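Local coordinates for protein chitosanase (Gynuella sunshinyii YC6258, PDB 6X2Q) that probably hydrolyses chitosan as a family 46 glycoside hydrolase of the lysozyme clan, and holds glucosamine units of chitotetraose in its binding cleft, at residues A[16-21]-A[231-236]; A[35-40]-A[48-53]; A[180-185]-A[213-218]; A[189-194]-A[202-207]. All coordinates share one frame; numbering follows the deposited sequence.

Interaction 1 (A[16-21]-A[231-236]); sequences SIFANN and ISTWGD. Unlike the reference sequence in segment 16-21: Ala19 (reference Glu).
Near its C-terminal end, helix 5-20 is gripped by the tip of a beta hairpin, with Trp234 and Asp236 bonding to Ile17, Phe18 and Asn21. Strands 229-231 and 238-240 form the hairpin, and a type I turn from Ser232 to Gly235 lies between them. The indole N-H of Trp234 is shared by two helix carbonyls at its edge. Trp234 NE1 gives one hydrogen bond to Phe18 O at 3.1 Å, reaching that oxygen from above its carbonyl plane, and a weak one to Ile17 O, which also accepts the backbone N-H of Asn21. Where the chain leaves the helix, Asn21 takes positive phi (57°) and holds CG anti to its backbone N (chi1 -157°). Its carbonyl OD1 rests beside the indole, 3.5 Å from Trp234 CD1. The amide then donates a nearly straight bond, Asn21 ND2 to Asp236 OD2 at 2.8 Å, arriving above the carboxylate plane. Deeper in, the contact turns apolar, with Ile17 CG2 3.7 Å from Ile231 CG2. Thr233 OG1 touches the edge of the Phe18 ring at CE1, 3.4 Å away, while its hydrogen bond runs to Ser213 of helix 209-219. The indole thus donates to last-turn carbonyls, while the Asp236 carboxylate accepts from the Asn21 amide; together these probably fix the turn against the helix end.

Interaction 2 (A[35-40]-A[48-53]); sequences DGRGIT and SATGDM. With GCS (2-amino-2-deoxy-beta-D-glucopyranose), chain B; GCS (2-amino-2-deoxy-beta-D-glucopyranose), chain C.
Ser48 and Ile39 lock together through backbone and side chain at once. Ser48 N bonds to Ile39 O at 2.9 Å. Ser48 OG, set beside its own backbone N (chi1 -50°), returns to accept the N-H of Ile39 at 3.0 Å, and Gly38, lacking a side chain, leaves room for the serine CB. Met53 bends at its last torsion and brings CE to 4.0 Å from Ile39 CG2, the two side chains meeting at a slant. The polar side chains turn the other way, toward two bound glucosamines. Arg37 runs extended from CG to NE and lies alongside both sugars. C3 of the chain C unit sits over one guanidinium face, toward the rim, and O6 of the chain B unit lies at the edge, in plane, taking a weak bond from NE; Thr200 is a further partner. Asp52 OD1 accepts a hydrogen bond from N2 of the chain B unit at 2.8 Å and also meets Tyr118 OH, while Thr50 OG1 donates to Asp52 OD2 at 3.0 Å from above the carboxylate. An alanine at Asp52 would probably leave the sugar's amino group without this acceptor and set the Thr50 hydroxyl free to turn. Asp35 OD1 takes the N-H of Arg37 in an Asx turn. A small antiparallel sheet passing into helix 52-63, with polar side chains facing the sugar, is the kind of cleft wall seen in the lysozyme clan.

Interaction 3 (A[180-185]-A[213-218]); sequences WLKTFL and SLMKLL
Leu181 O takes the N-H of Leu185 at 3.0 Å, and across the interface Leu214 O takes that of Leu218 at the same length, so each helix brings two leucines one turn apart to its partner. This is an antiparallel helix pair of the mainly helical family 46 fold. Helices 177-193 and 209-219 run at 160° here, their axes 10.3 Å apart, and no hydrogen bond crosses between the segments, so the contact between them is made by side-chain packing. Leu185 is the central element. Its CG stands beside the backbone N (chi1 -62°), and its two methyls divide the work. CD2 meets Leu214 CB at 4.0 Å, the side chains crossing at about a right angle, while CD1 lies against the opposing backbone, 3.8 Å from Met215 N, and also approaches Leu218 CD2. An alanine here would probably open a gap beside Leu214 and Leu218 and leave Met215 with less to pack on, although the CB contact would remain. One turn back, Leu181 and Leu218 slide past each other in opposite directions, with Leu181 CG 4.1 Å from Leu218 CD2, and both also touch Leu135 of helix 134-147, which closes that side. Toward solvent, the aliphatic part of Lys182 packs on Leu218 and Met215 while its amino end leads away. Met215 curls at chi2 and chi3 to reach this lysine, placing SD 3.8 Å from Lys182 CG and CE 3.7 Å from Leu185 CB.

Interaction 4 (A[189-194]-A[202-207]); sequences KQVLRH and DEWSES. With GCS (2-amino-2-deoxy-beta-D-glucopyranose), chain C.
Leu192 and Trp204 form the tight part of this contact, while Arg193 and Ser205 form its loose edge. Leu192 CD2 presses on the indole at CG and CD2, 3.5 Å from Trp204 CD2, with the two side chains crossing at about a right angle. Val191 lies alongside the same ring and brings CG1 to 4.1 Å from Trp204 CZ3. Held this way, the indole turns its N-H to the sugar: Trp204 NE1 donates to O3 of the chain C glucosamine at 2.8 Å, the oxygen lying near the ring plane at its edge, and Glu203 OE2 takes a weak bond from O1 of the same sugar. Where helix 201-205 ends, Trp204 O is held twice, by Ser207 N and by Ser207 OG, the hydroxyl sitting on a carbonyl lone pair at 2.9 Å, and the same OG also bonds to Gln146. On the exposed side the grip slackens. Arg193 bends at chi2 and offers Ser205 O just a weak bond from NH1 at 3.3 Å. The packed side is closed by helix 134-147, whose Gln146 and His147 meet Leu192 and Trp204, with helix 156-167 behind Val191 and helix 209-219 behind Leu192.

Interactions 2, 3 and 4 are nested within the long chain loop that interaction 1 closes. Interactions 2 and 4 meet beside the bound sugar: both touch the chain C glucosamine, and Arg37 NH2 comes within 3.2 Å of Trp204 CZ2, although their centres lie 18 Å apart. Interactions 3 and 4 share helix 177-193, so the helix that backs the sugar-binding Trp204 also packs on helix 209-219. That second helix carries Ser213, whose OG is 2.9 Å from Thr233 OG1, a probable hydrogen bond tying interaction 3 to interaction 1. Interaction 3 stands farther from the ligand, with the side chain of Leu214 about 13 Å from a bound glucosamine, against about 9 Å for that of Phe18 in interaction 1.

Interaction 1 (A[16-21]-A[231-236])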
# COMPACT_ATOMS: atom_id res chain seq x y z
N SER A 16 5.54 2.03 -6.02
CA SER A 16 4.97 1.94 -7.36
C SER A 16 5.63 0.82 -8.15
O SER A 16 4.95 0.02 -8.81
CB SER A 16 5.10 3.29 -8.06
OG SER A 16 4.43 3.26 -9.30
N ILE A 17 6.96 0.72 -8.09
CA ILE A 17 7.66 -0.38 -8.74
C ILE A 17 7.24 -1.71 -8.13
O ILE A 17 6.98 -2.68 -8.85
CB ILE A 17 9.18 -0.18 -8.66
CG1 ILE A 17 9.62 0.96 -9.59
CG2 ILE A 17 9.92 -1.47 -9.02
CD1 ILE A 17 11.03 1.47 -9.32
N PHE A 18 7.16 -1.77 -6.80
CA PHE A 18 6.75 -3.00 -6.13
C PHE A 18 5.46 -3.53 -6.72
O PHE A 18 5.32 -4.73 -6.97
CB PHE A 18 6.57 -2.76 -4.63
CG PHE A 18 7.85 -2.70 -3.87
CD1 PHE A 18 9.06 -2.97 -4.50
CD2 PHE A 18 7.85 -2.38 -2.52
CE1 PHE A 18 10.25 -2.89 -3.80
CE2 PHE A 18 9.03 -2.32 -1.81
CZ PHE A 18 10.24 -2.59 -2.45
N ALA A 19 4.50 -2.64 -6.97
CA ALA A 19 3.15 -3.05 -7.30
C ALA A 19 2.91 -3.12 -8.80
O ALA A 19 2.12 -3.95 -9.25
CB ALA A 19 2.15 -2.09 -6.66
N ASN A 20 3.55 -2.25 -9.59
CA ASN A 20 3.22 -2.11 -11.01
C ASN A 20 4.44 -2.11 -11.92
O ASN A 20 4.29 -1.85 -13.12
CB ASN A 20 2.44 -0.82 -11.24
CG ASN A 20 1.13 -0.80 -10.48
OD1 ASN A 20 0.74 0.22 -9.91
ND2 ASN A 20 0.45 -1.95 -10.46
N ASN A 21 5.64 -2.37 -11.38
CA ASN A 21 6.89 -2.39 -12.14
C ASN A 21 7.17 -1.08 -12.88
O ASN A 21 7.76 -1.09 -13.97
CB ASN A 21 6.93 -3.57 -13.11
CG ASN A 21 8.35 -3.96 -13.48
OD1 ASN A 21 9.30 -3.67 -12.75
ND2 ASN A 21 8.52 -4.61 -14.64
N ILE A 231 16.39 -0.73 -7.45
CA ILE A 231 15.27 -1.65 -7.27
C ILE A 231 15.13 -2.47 -8.54
O ILE A 231 15.06 -1.92 -9.64
CB ILE A 231 13.95 -0.90 -6.97
CG1 ILE A 231 14.09 -0.03 -5.72
CG2 ILE A 231 12.83 -1.89 -6.79
CD1 ILE A 231 14.28 -0.85 -4.43
N SER A 232 15.09 -3.81 -8.39
CA SER A 232 14.92 -4.68 -9.56
C SER A 232 13.98 -5.84 -9.25
O SER A 232 14.17 -6.95 -9.78
CB SER A 232 16.26 -5.21 -10.07
OG SER A 232 17.09 -5.60 -9.00
N THR A 233 12.98 -5.60 -8.41
CA THR A 233 12.01 -6.58 -7.94
C THR A 233 11.51 -7.53 -9.02
O THR A 233 11.37 -8.73 -8.77
CB THR A 233 10.82 -5.84 -7.33
OG1 THR A 233 11.29 -4.84 -6.41
CG2 THR A 233 9.89 -6.82 -6.60
N TRP A 234 11.23 -7.01 -10.22
CA TRP A 234 10.61 -7.81 -11.27
C TRP A 234 11.55 -8.11 -12.43
O TRP A 234 11.09 -8.42 -13.53
CB TRP A 234 9.36 -7.11 -11.81
CG TRP A 234 8.33 -6.82 -10.77
CD1 TRP A 234 8.10 -5.61 -10.16
CD2 TRP A 234 7.37 -7.74 -10.23
NE1 TRP A 234 7.07 -5.73 -9.26
CE2 TRP A 234 6.59 -7.02 -9.30
CE3 TRP A 234 7.09 -9.09 -10.46
CZ2 TRP A 234 5.55 -7.62 -8.58
CZ3 TRP A 234 6.05 -9.69 -9.74
CH2 TRP A 234 5.30 -8.95 -8.81
N GLY A 235 12.86 -8.00 -12.20
CA GLY A 235 13.82 -8.20 -13.26
C GLY A 235 14.35 -6.89 -13.82
O GLY A 235 15.56 -6.73 -13.99
N ASP A 236 13.46 -5.95 -14.09
CA ASP A 236 13.87 -4.65 -14.61
C ASP A 236 14.60 -3.85 -13.54
O ASP A 236 14.16 -3.78 -12.39
CB ASP A 236 12.65 -3.87 -15.10
CG ASP A 236 11.85 -4.63 -16.12
OD1 ASP A 236 12.09 -4.44 -17.32
OD2 ASP A 236 11.00 -5.44 -15.70

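Interaction 2 (A[35-40]-A[48-53])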
# COMPACT_ATOMS: atom_id res chain seq x y z
N ASP A 35 -8.90 -11.59 -6.50
CA ASP A 35 -8.28 -11.69 -5.19
C ASP A 35 -9.30 -11.51 -4.08
O ASP A 35 -8.91 -11.29 -2.93
CB ASP A 35 -7.14 -10.67 -5.04
CG ASP A 35 -7.62 -9.20 -5.19
OD1 ASP A 35 -8.80 -8.95 -5.56
OD2 ASP A 35 -6.80 -8.28 -4.94
N GLY A 36 -10.58 -11.56 -4.41
CA GLY A 36 -11.64 -11.31 -3.45
C GLY A 36 -11.95 -9.84 -3.19
O GLY A 36 -12.78 -9.55 -2.33
N ARG A 37 -11.30 -8.91 -3.89
CA ARG A 37 -11.44 -7.50 -3.56
C ARG A 37 -12.21 -6.72 -4.63
O ARG A 37 -12.40 -5.51 -4.48
CB ARG A 37 -10.06 -6.89 -3.32
CG ARG A 37 -9.31 -7.53 -2.11
CD ARG A 37 -8.12 -6.68 -1.61
NE ARG A 37 -7.46 -7.29 -0.46
CZ ARG A 37 -6.48 -8.20 -0.54
NH1 ARG A 37 -6.06 -8.61 -1.73
NH2 ARG A 37 -5.93 -8.71 0.56
N GLY A 38 -12.67 -7.39 -5.68
CA GLY A 38 -13.41 -6.71 -6.73
C GLY A 38 -12.49 -5.99 -7.68
O GLY A 38 -11.52 -6.57 -8.19
N ILE A 39 -12.78 -4.72 -7.92
CA ILE A 39 -11.94 -3.86 -8.74
C ILE A 39 -10.89 -3.21 -7.84
O ILE A 39 -11.22 -2.65 -6.78
CB ILE A 39 -12.77 -2.79 -9.46
CG1 ILE A 39 -13.92 -3.45 -10.22
CG2 ILE A 39 -11.88 -1.96 -10.40
CD1 ILE A 39 -14.63 -2.55 -11.21
N THR A 40 -9.63 -3.29 -8.26
CA THR A 40 -8.51 -2.63 -7.62
C THR A 40 -8.07 -1.46 -8.49
O THR A 40 -7.84 -1.65 -9.69
CB THR A 40 -7.34 -3.60 -7.41
OG1 THR A 40 -7.70 -4.58 -6.43
CG2 THR A 40 -6.07 -2.86 -6.95
N SER A 48 -12.91 -2.15 -4.52
CA SER A 48 -14.36 -2.17 -4.37
C SER A 48 -14.78 -2.79 -3.05
O SER A 48 -15.69 -2.30 -2.37
CB SER A 48 -15.01 -2.95 -5.51
OG SER A 48 -14.55 -2.53 -6.78
N ALA A 49 -14.18 -3.93 -2.70
CA ALA A 49 -14.61 -4.66 -1.51
C ALA A 49 -14.21 -3.98 -0.19
O ALA A 49 -14.87 -4.21 0.82
CB ALA A 49 -14.05 -6.09 -1.54
N THR A 50 -13.17 -3.15 -0.17
CA THR A 50 -12.60 -2.72 1.11
C THR A 50 -12.93 -1.28 1.50
O THR A 50 -12.38 -0.80 2.49
CB THR A 50 -11.07 -2.90 1.14
OG1 THR A 50 -10.45 -2.21 0.04
CG2 THR A 50 -10.69 -4.40 1.12
N GLY A 51 -13.77 -0.59 0.73
CA GLY A 51 -14.25 0.74 1.11
C GLY A 51 -13.37 1.92 0.75
O GLY A 51 -13.84 3.03 0.91
N ASP A 52 -12.16 1.71 0.26
CA ASP A 52 -11.27 2.86 -0.02
C ASP A 52 -11.57 3.41 -1.41
O ASP A 52 -11.43 4.58 -1.60
CB ASP A 52 -9.81 2.61 0.38
CG ASP A 52 -9.14 1.46 -0.34
OD1 ASP A 52 -7.93 1.47 -0.43
OD2 ASP A 52 -9.85 0.60 -0.78
N MET A 53 -12.06 2.56 -2.31
CA MET A 53 -12.49 3.06 -3.63
C MET A 53 -13.72 3.95 -3.44
O MET A 53 -13.80 4.97 -4.09
CB MET A 53 -12.82 1.92 -4.58
CG MET A 53 -13.59 2.36 -5.77
SD MET A 53 -13.87 1.07 -6.95
CE MET A 53 -12.24 0.84 -7.60
C1 GCS B . -5.64 -3.27 0.12
C2 GCS B . -6.80 -2.32 0.37
C3 GCS B . -6.92 -2.07 1.85
C4 GCS B . -7.15 -3.36 2.62
C5 GCS B . -6.17 -4.38 2.02
C6 GCS B . -6.28 -5.79 2.51
N2 GCS B . -6.74 -1.11 -0.36
O1 GCS B . -5.37 -3.64 -1.23
O3 GCS B . -8.00 -1.24 2.00
O4 GCS B . -7.40 -3.17 3.74
O5 GCS B . -6.19 -4.43 0.61
O6 GCS B . -7.59 -6.21 2.68
C1 GCS C . -4.11 -5.59 -4.22
C2 GCS C . -3.75 -6.65 -3.04
C3 GCS C . -4.22 -5.80 -1.75
C4 GCS C . -3.91 -4.26 -1.72
C5 GCS C . -3.81 -3.33 -2.93
C6 GCS C . -2.87 -2.51 -2.68
N2 GCS C . -4.34 -7.86 -3.15
O1 GCS C . -3.57 -6.23 -5.30
O3 GCS C . -3.32 -6.32 -0.75
O5 GCS C . -3.65 -4.30 -4.04
O6 GCS C . -2.32 -1.96 -3.88

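Interaction 3 (A[180-185]-A[213-218])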
# COMPACT_ATOMS: atom_id res chain seq x y z
N TRP A 180 14.51 -5.55 14.92
CA TRP A 180 13.05 -5.47 14.85
C TRP A 180 12.59 -5.47 13.40
O TRP A 180 11.64 -6.17 13.04
CB TRP A 180 12.55 -4.23 15.57
CG TRP A 180 11.04 -4.19 15.72
CD1 TRP A 180 10.33 -4.48 16.85
CD2 TRP A 180 10.08 -3.81 14.73
NE1 TRP A 180 8.98 -4.33 16.61
CE2 TRP A 180 8.80 -3.92 15.31
CE3 TRP A 180 10.17 -3.40 13.39
CZ2 TRP A 180 7.62 -3.65 14.61
CZ3 TRP A 180 9.00 -3.13 12.69
CH2 TRP A 180 7.74 -3.26 13.30
N LEU A 181 13.28 -4.70 12.55
CA LEU A 181 12.90 -4.58 11.15
C LEU A 181 13.11 -5.90 10.41
O LEU A 181 12.28 -6.28 9.58
CB LEU A 181 13.70 -3.45 10.47
CG LEU A 181 13.41 -3.17 8.98
CD1 LEU A 181 11.92 -3.00 8.73
CD2 LEU A 181 14.20 -1.99 8.42
N LYS A 182 14.20 -6.61 10.69
CA LYS A 182 14.44 -7.87 9.99
C LYS A 182 13.37 -8.89 10.34
O LYS A 182 12.86 -9.61 9.47
CB LYS A 182 15.83 -8.40 10.34
CG LYS A 182 16.38 -9.39 9.33
CD LYS A 182 17.26 -10.41 10.00
CE LYS A 182 18.66 -10.48 9.37
NZ LYS A 182 19.38 -11.73 9.80
N THR A 183 12.99 -8.95 11.62
CA THR A 183 11.91 -9.81 12.05
C THR A 183 10.60 -9.43 11.37
O THR A 183 9.85 -10.31 10.91
CB THR A 183 11.79 -9.71 13.58
OG1 THR A 183 13.05 -10.03 14.17
CG2 THR A 183 10.74 -10.66 14.09
N PHE A 184 10.31 -8.13 11.26
CA PHE A 184 9.07 -7.69 10.61
C PHE A 184 9.04 -8.14 9.16
O PHE A 184 8.01 -8.61 8.67
CB PHE A 184 8.93 -6.17 10.70
CG PHE A 184 7.71 -5.63 9.96
CD1 PHE A 184 6.45 -5.63 10.55
CD2 PHE A 184 7.83 -5.14 8.66
CE1 PHE A 184 5.35 -5.14 9.88
CE2 PHE A 184 6.74 -4.64 7.98
CZ PHE A 184 5.49 -4.64 8.59
N LEU A 185 10.15 -7.98 8.44
CA LEU A 185 10.17 -8.37 7.04
C LEU A 185 9.97 -9.88 6.88
O LEU A 185 9.25 -10.32 5.97
CB LEU A 185 11.48 -7.92 6.39
CG LEU A 185 11.73 -6.41 6.37
CD1 LEU A 185 13.12 -6.08 5.79
CD2 LEU A 185 10.61 -5.68 5.62
N SER A 213 13.18 -7.08 -1.66
CA SER A 213 13.87 -5.82 -1.97
C SER A 213 14.13 -4.99 -0.71
O SER A 213 15.22 -4.44 -0.53
CB SER A 213 13.06 -5.00 -2.97
OG SER A 213 13.01 -5.64 -4.23
N LEU A 214 13.14 -4.89 0.18
CA LEU A 214 13.37 -4.19 1.44
C LEU A 214 14.44 -4.89 2.27
O LEU A 214 15.25 -4.23 2.94
CB LEU A 214 12.07 -4.08 2.22
CG LEU A 214 10.91 -3.33 1.55
CD1 LEU A 214 9.59 -3.60 2.27
CD2 LEU A 214 11.20 -1.85 1.51
N MET A 215 14.44 -6.23 2.28
CA MET A 215 15.49 -6.97 2.98
C MET A 215 16.86 -6.71 2.37
O MET A 215 17.86 -6.60 3.10
CB MET A 215 15.17 -8.47 2.97
CG MET A 215 16.16 -9.31 3.74
SD MET A 215 16.03 -9.05 5.52
CE MET A 215 14.53 -9.97 5.91
N LYS A 216 16.93 -6.62 1.04
CA LYS A 216 18.20 -6.34 0.38
C LYS A 216 18.75 -4.97 0.82
O LYS A 216 19.93 -4.86 1.20
CB LYS A 216 18.00 -6.42 -1.14
CG LYS A 216 19.24 -6.16 -2.00
CD LYS A 216 18.88 -5.81 -3.46
CE LYS A 216 18.53 -4.31 -3.66
NZ LYS A 216 18.46 -3.90 -5.11
N LEU A 217 17.90 -3.94 0.81
CA LEU A 217 18.31 -2.62 1.30
C LEU A 217 18.77 -2.71 2.75
O LEU A 217 19.76 -2.06 3.14
CB LEU A 217 17.17 -1.60 1.17
CG LEU A 217 16.64 -1.35 -0.24
CD1 LEU A 217 15.56 -0.29 -0.25
CD2 LEU A 217 17.78 -0.95 -1.18
N LEU A 218 18.07 -3.49 3.57
CA LEU A 218 18.49 -3.62 4.96
C LEU A 218 19.85 -4.30 5.07
O LEU A 218 20.72 -3.84 5.81
CB LEU A 218 17.43 -4.37 5.77
CG LEU A 218 17.80 -4.67 7.23
CD1 LEU A 218 18.13 -3.38 7.99
CD2 LEU A 218 16.67 -5.43 7.91

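Interaction 4 (A[189-194]-A[202-207])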
# COMPACT_ATOMS: atom_id res chain seq x y z
N LYS A 189 6.86 -11.63 4.93
CA LYS A 189 6.96 -12.59 3.85
C LYS A 189 6.16 -13.86 4.17
O LYS A 189 5.50 -14.42 3.30
CB LYS A 189 8.43 -12.90 3.57
CG LYS A 189 8.67 -13.86 2.40
CD LYS A 189 10.03 -13.58 1.78
CE LYS A 189 10.27 -14.34 0.48
NZ LYS A 189 11.72 -14.69 0.35
N GLN A 190 6.18 -14.29 5.44
CA GLN A 190 5.42 -15.47 5.83
C GLN A 190 3.92 -15.25 5.65
O GLN A 190 3.20 -16.16 5.23
CB GLN A 190 5.72 -15.84 7.28
CG GLN A 190 7.04 -16.58 7.46
CD GLN A 190 7.58 -16.49 8.87
OE1 GLN A 190 6.82 -16.33 9.83
NE2 GLN A 190 8.89 -16.58 9.01
N VAL A 191 3.44 -14.03 5.95
CA VAL A 191 2.02 -13.74 5.78
C VAL A 191 1.65 -13.68 4.30
O VAL A 191 0.59 -14.17 3.89
CB VAL A 191 1.65 -12.43 6.51
CG1 VAL A 191 0.32 -11.85 6.01
CG2 VAL A 191 1.64 -12.60 8.05
N LEU A 192 2.51 -13.08 3.48
CA LEU A 192 2.23 -13.03 2.04
C LEU A 192 2.19 -14.45 1.44
O LEU A 192 1.36 -14.74 0.57
CB LEU A 192 3.26 -12.16 1.33
CG LEU A 192 3.13 -10.63 1.58
CD1 LEU A 192 4.29 -9.83 0.92
CD2 LEU A 192 1.74 -10.06 1.16
N ARG A 193 3.08 -15.34 1.91
CA ARG A 193 3.10 -16.72 1.42
C ARG A 193 1.93 -17.52 1.98
O ARG A 193 1.44 -18.44 1.31
CB ARG A 193 4.41 -17.42 1.80
CG ARG A 193 5.61 -17.03 0.95
CD ARG A 193 6.34 -18.25 0.37
NE ARG A 193 7.51 -17.85 -0.41
CZ ARG A 193 7.46 -17.26 -1.61
NH1 ARG A 193 6.28 -17.04 -2.19
NH2 ARG A 193 8.58 -16.91 -2.24
N HIS A 194 1.47 -17.21 3.19
CA HIS A 194 0.47 -18.02 3.88
C HIS A 194 -0.56 -17.14 4.55
O HIS A 194 -0.69 -17.14 5.78
CB HIS A 194 1.15 -18.94 4.90
CG HIS A 194 2.05 -19.94 4.26
ND1 HIS A 194 3.41 -19.98 4.51
CD2 HIS A 194 1.81 -20.89 3.33
CE1 HIS A 194 3.95 -20.94 3.78
NE2 HIS A 194 3.00 -21.50 3.05
N ASP A 202 -2.86 -16.38 -3.98
CA ASP A 202 -2.13 -16.28 -5.24
C ASP A 202 -1.58 -14.87 -5.46
O ASP A 202 -0.41 -14.70 -5.82
CB ASP A 202 -3.04 -16.66 -6.41
CG ASP A 202 -3.38 -18.14 -6.45
OD1 ASP A 202 -4.43 -18.47 -7.07
OD2 ASP A 202 -2.60 -18.96 -5.89
N GLU A 203 -2.43 -13.85 -5.29
CA GLU A 203 -2.00 -12.47 -5.46
C GLU A 203 -0.80 -12.17 -4.56
O GLU A 203 0.24 -11.70 -5.03
CB GLU A 203 -3.15 -11.51 -5.14
CG GLU A 203 -3.84 -10.94 -6.34
CD GLU A 203 -2.98 -9.94 -7.10
OE1 GLU A 203 -2.48 -10.29 -8.19
OE2 GLU A 203 -2.82 -8.80 -6.60
N TRP A 204 -0.94 -12.46 -3.27
CA TRP A 204 0.09 -12.05 -2.32
C TRP A 204 1.34 -12.90 -2.45
O TRP A 204 2.46 -12.38 -2.37
CB TRP A 204 -0.48 -12.11 -0.91
CG TRP A 204 -1.26 -10.90 -0.53
CD1 TRP A 204 -1.66 -9.88 -1.36
CD2 TRP A 204 -1.74 -10.57 0.77
NE1 TRP A 204 -2.36 -8.94 -0.64
CE2 TRP A 204 -2.42 -9.34 0.67
CE3 TRP A 204 -1.66 -11.20 2.02
CZ2 TRP A 204 -3.00 -8.72 1.77
CZ3 TRP A 204 -2.24 -10.58 3.12
CH2 TRP A 204 -2.91 -9.36 2.98
N SER A 205 1.18 -14.22 -2.64
CA SER A 205 2.33 -15.10 -2.76
C SER A 205 3.27 -14.65 -3.88
O SER A 205 4.49 -14.67 -3.72
CB SER A 205 1.87 -16.54 -3.00
OG SER A 205 2.99 -17.40 -2.99
N GLU A 206 2.73 -14.23 -5.02
CA GLU A 206 3.56 -13.76 -6.12
C GLU A 206 4.16 -12.38 -5.88
O GLU A 206 4.88 -11.88 -6.75
CB GLU A 206 2.73 -13.73 -7.41
CG GLU A 206 2.21 -15.10 -7.83
CD GLU A 206 1.83 -15.14 -9.31
OE1 GLU A 206 2.74 -15.38 -10.14
OE2 GLU A 206 0.64 -14.92 -9.63
N SER A 207 3.87 -11.74 -4.75
CA SER A 207 4.35 -10.39 -4.51
C SER A 207 5.49 -10.32 -3.49
O SER A 207 5.83 -9.22 -3.03
CB SER A 207 3.20 -9.50 -4.05
OG SER A 207 3.04 -9.60 -2.64
C1 GCS C . -4.11 -5.59 -4.22
C2 GCS C . -3.75 -6.65 -3.04
C3 GCS C . -4.22 -5.80 -1.75
C4 GCS C . -3.91 -4.26 -1.72
C5 GCS C . -3.81 -3.33 -2.93
C6 GCS C . -2.87 -2.51 -2.68
N2 GCS C . -4.34 -7.86 -3.15
O1 GCS C . -3.57 -6.23 -5.30
O3 GCS C . -3.32 -6.32 -0.75
O5 GCS C . -3.65 -4.30 -4.04
O6 GCS C . -2.32 -1.96 -3.88